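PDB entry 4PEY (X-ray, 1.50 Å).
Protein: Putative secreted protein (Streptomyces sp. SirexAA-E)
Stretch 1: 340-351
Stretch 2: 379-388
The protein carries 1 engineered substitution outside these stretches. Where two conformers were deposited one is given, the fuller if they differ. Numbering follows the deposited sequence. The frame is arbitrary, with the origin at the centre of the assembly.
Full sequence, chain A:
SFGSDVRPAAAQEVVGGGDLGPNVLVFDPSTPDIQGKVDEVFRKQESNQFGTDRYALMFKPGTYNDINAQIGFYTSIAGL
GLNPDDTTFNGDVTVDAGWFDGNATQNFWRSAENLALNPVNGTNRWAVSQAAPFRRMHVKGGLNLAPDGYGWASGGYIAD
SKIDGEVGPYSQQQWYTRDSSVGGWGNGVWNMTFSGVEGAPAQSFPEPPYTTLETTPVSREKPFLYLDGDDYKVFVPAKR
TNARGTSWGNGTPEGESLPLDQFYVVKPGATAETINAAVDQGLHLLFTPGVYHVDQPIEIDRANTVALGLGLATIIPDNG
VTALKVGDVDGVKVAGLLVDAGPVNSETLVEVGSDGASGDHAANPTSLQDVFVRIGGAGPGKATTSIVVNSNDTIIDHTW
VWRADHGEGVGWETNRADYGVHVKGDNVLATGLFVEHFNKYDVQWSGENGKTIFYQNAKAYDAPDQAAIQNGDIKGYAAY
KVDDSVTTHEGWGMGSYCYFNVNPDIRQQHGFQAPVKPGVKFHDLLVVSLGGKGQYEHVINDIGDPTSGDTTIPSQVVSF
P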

# COMPACT_ATOMS: atom_id res chain seq x y z
N ASP A 340 12.60 -5.32 0.45
CA ASP A 340 13.06 -5.77 -0.86
C ASP A 340 13.87 -7.05 -0.68
O ASP A 340 14.94 -7.02 -0.06
CB ASP A 340 13.91 -4.64 -1.49
CG ASP A 340 14.20 -4.85 -2.96
OD1 ASP A 340 13.49 -5.61 -3.64
OD2 ASP A 340 15.16 -4.20 -3.44
N ALA A 341 13.36 -8.18 -1.18
CA ALA A 341 14.01 -9.48 -0.96
C ALA A 341 15.43 -9.53 -1.51
O ALA A 341 15.73 -8.97 -2.57
CB ALA A 341 13.17 -10.60 -1.57
N GLY A 342 16.30 -10.21 -0.77
CA GLY A 342 17.63 -10.52 -1.28
C GLY A 342 17.57 -11.78 -2.13
O GLY A 342 16.56 -12.50 -2.13
N PRO A 343 18.64 -12.06 -2.88
CA PRO A 343 18.64 -13.26 -3.74
C PRO A 343 18.61 -14.56 -2.94
O PRO A 343 18.13 -15.58 -3.44
CB PRO A 343 19.94 -13.13 -4.54
CG PRO A 343 20.73 -12.09 -3.87
CD PRO A 343 19.79 -11.18 -3.15
N VAL A 344 19.11 -14.53 -1.70
CA VAL A 344 19.00 -15.69 -0.83
C VAL A 344 17.60 -15.77 -0.25
O VAL A 344 17.12 -14.81 0.36
CB VAL A 344 20.03 -15.65 0.31
CG1 VAL A 344 19.83 -16.82 1.27
CG2 VAL A 344 21.44 -15.65 -0.27
N ASN A 345 16.92 -16.90 -0.43
CA ASN A 345 15.54 -17.03 0.01
C ASN A 345 15.36 -16.77 1.49
O ASN A 345 16.06 -17.37 2.31
CB ASN A 345 15.01 -18.43 -0.30
CG ASN A 345 13.52 -18.54 -0.08
OD1 ASN A 345 12.73 -18.00 -0.86
ND2 ASN A 345 13.13 -19.26 0.97
N SER A 346 14.42 -15.88 1.81
CA SER A 346 13.99 -15.65 3.19
C SER A 346 12.72 -16.44 3.45
O SER A 346 11.75 -16.35 2.70
CB SER A 346 13.74 -14.16 3.46
OG SER A 346 14.93 -13.41 3.38
N GLU A 347 12.71 -17.22 4.52
CA GLU A 347 11.53 -17.99 4.89
C GLU A 347 10.33 -17.04 5.08
O GLU A 347 9.21 -17.34 4.63
CB GLU A 347 11.79 -18.79 6.16
CG GLU A 347 10.63 -19.64 6.61
CD GLU A 347 10.99 -20.57 7.74
OE1 GLU A 347 12.18 -20.61 8.14
OE2 GLU A 347 10.09 -21.29 8.23
N THR A 348 10.58 -15.91 5.72
CA THR A 348 9.59 -14.83 5.83
C THR A 348 10.30 -13.50 5.65
O THR A 348 11.48 -13.40 5.98
CB THR A 348 8.86 -14.82 7.19
OG1 THR A 348 9.83 -14.61 8.23
CG2 THR A 348 8.10 -16.11 7.45
N LEU A 349 9.60 -12.48 5.14
CA LEU A 349 10.19 -11.14 5.06
C LEU A 349 9.75 -10.24 6.21
O LEU A 349 10.55 -9.47 6.75
CB LEU A 349 9.86 -10.48 3.71
CG LEU A 349 10.59 -11.12 2.51
CD1 LEU A 349 10.06 -10.61 1.20
CD2 LEU A 349 12.11 -10.91 2.58
N VAL A 350 8.47 -10.33 6.58
CA VAL A 350 7.90 -9.55 7.68
C VAL A 350 7.03 -10.46 8.55
O VAL A 350 6.17 -11.17 8.02
CB VAL A 350 7.05 -8.37 7.17
CG1 VAL A 350 6.43 -7.59 8.33
CG2 VAL A 350 7.88 -7.44 6.26
N GLU A 351 7.28 -10.45 9.86
CA GLU A 351 6.44 -11.19 10.81
C GLU A 351 5.85 -10.23 11.83
O GLU A 351 6.58 -9.49 12.48
CB GLU A 351 7.23 -12.28 11.53
CG GLU A 351 7.69 -13.40 10.63
CD GLU A 351 8.51 -14.46 11.35
OE1 GLU A 351 8.49 -14.51 12.60
OE2 GLU A 351 9.19 -15.25 10.66
N GLY A 379 17.01 -7.09 -9.56
CA GLY A 379 17.93 -8.19 -9.34
C GLY A 379 17.16 -9.35 -8.74
O GLY A 379 16.04 -9.17 -8.25
N PRO A 380 17.74 -10.56 -8.76
CA PRO A 380 17.00 -11.71 -8.23
C PRO A 380 16.65 -11.55 -6.75
O PRO A 380 17.45 -11.01 -5.98
CB PRO A 380 17.96 -12.88 -8.45
CG PRO A 380 19.30 -12.26 -8.59
CD PRO A 380 19.09 -10.93 -9.23
N GLY A 381 15.47 -12.01 -6.38
CA GLY A 381 15.02 -12.00 -5.00
C GLY A 381 14.10 -13.19 -4.78
O GLY A 381 13.42 -13.62 -5.71
N LYS A 382 14.11 -13.73 -3.56
CA LYS A 382 13.30 -14.89 -3.21
C LYS A 382 12.82 -14.83 -1.77
O LYS A 382 13.58 -14.45 -0.87
CB LYS A 382 14.07 -16.20 -3.41
CG LYS A 382 14.37 -16.56 -4.85
CD LYS A 382 15.23 -17.81 -4.88
CE LYS A 382 15.60 -18.22 -6.27
NZ LYS A 382 16.50 -19.40 -6.22
N ALA A 383 11.56 -15.22 -1.55
CA ALA A 383 11.03 -15.41 -0.20
C ALA A 383 9.89 -16.42 -0.24
O ALA A 383 9.11 -16.45 -1.19
CB ALA A 383 10.55 -14.09 0.38
N THR A 384 9.77 -17.25 0.80
CA THR A 384 8.71 -18.26 0.85
C THR A 384 7.35 -17.63 1.16
O THR A 384 6.39 -17.81 0.40
CB THR A 384 9.04 -19.36 1.87
OG1 THR A 384 10.27 -20.00 1.48
CG2 THR A 384 7.94 -20.41 1.92
N THR A 385 7.28 -16.89 2.26
CA THR A 385 6.07 -16.16 2.63
C THR A 385 6.47 -14.71 2.93
O THR A 385 7.35 -14.47 3.75
CB THR A 385 5.37 -16.77 3.86
OG1 THR A 385 5.18 -18.17 3.67
CG2 THR A 385 4.02 -16.10 4.09
N SER A 386 5.83 -13.75 2.28
CA SER A 386 6.31 -12.38 2.45
C SER A 386 5.88 -11.73 3.76
O SER A 386 6.73 -11.25 4.51
CB SER A 386 5.89 -11.52 1.26
OG SER A 386 6.69 -11.83 0.13
N ILE A 387 4.58 -11.72 4.06
CA ILE A 387 4.13 -11.20 5.35
C ILE A 387 3.30 -12.22 6.09
O ILE A 387 2.32 -12.75 5.56
CB ILE A 387 3.29 -9.90 5.20
CG1 ILE A 387 4.02 -8.86 4.36
CG2 ILE A 387 2.91 -9.37 6.60
CD1 ILE A 387 3.29 -7.49 4.27
N VAL A 388 3.69 -12.52 7.33
CA VAL A 388 2.91 -13.38 8.20
C VAL A 388 2.34 -12.52 9.31
O VAL A 388 3.10 -11.89 10.07
CB VAL A 388 3.74 -14.54 8.79
CG1 VAL A 388 2.88 -15.38 9.75
CG2 VAL A 388 4.33 -15.40 7.69
O HOH W 1 7.30 -19.25 5.22

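Parallel strands join by staggered hydrogen bonds, alternate residues of one chain each reaching the two residues that flank their partner, and these stretches illustrate how that ladder survives bends in both chains. Its clearest rungs come in pairs that bracket single residues: Thr384 N donates to Ser346 O (2.9 Å), while Ser346 N reaches back to Lys382 O (3.2 Å), so Ser346 grips the backbone on both sides of Ala383. The pattern recurs around Ile387, where Val350 N meets Ser386 O and Val388 N meets Val350 O, both at 2.9 Å.

Between these segments the chains turn corners in step, at Glu347 and Leu349 in one and Thr384 and Ser386 in the other. The corners fall at paired positions, and the pairing continues through them: Thr385 N donates to Glu347 O (3.1 Å), and Leu349 N makes weak bonds to Thr385 O (3.3 Å) and Ser386 O (3.2 Å). A water donates to Glu347 O (2.8 Å) and hydrogen-bonds to Thr385 OG1 (2.8 Å), adding a bridge at the bend.

One side-chain bond crosses directly, Asn345 ND2 to Thr384 OG1 (3.0 Å), its amide swung nearer the partner than its sideways CA-to-CB bond suggests. Apolar packing completes the contact: Leu349 CD1 rests 3.6 Å from Ala383 CB, and Thr348 CG2 lies 3.8 Å from Val388 CG2.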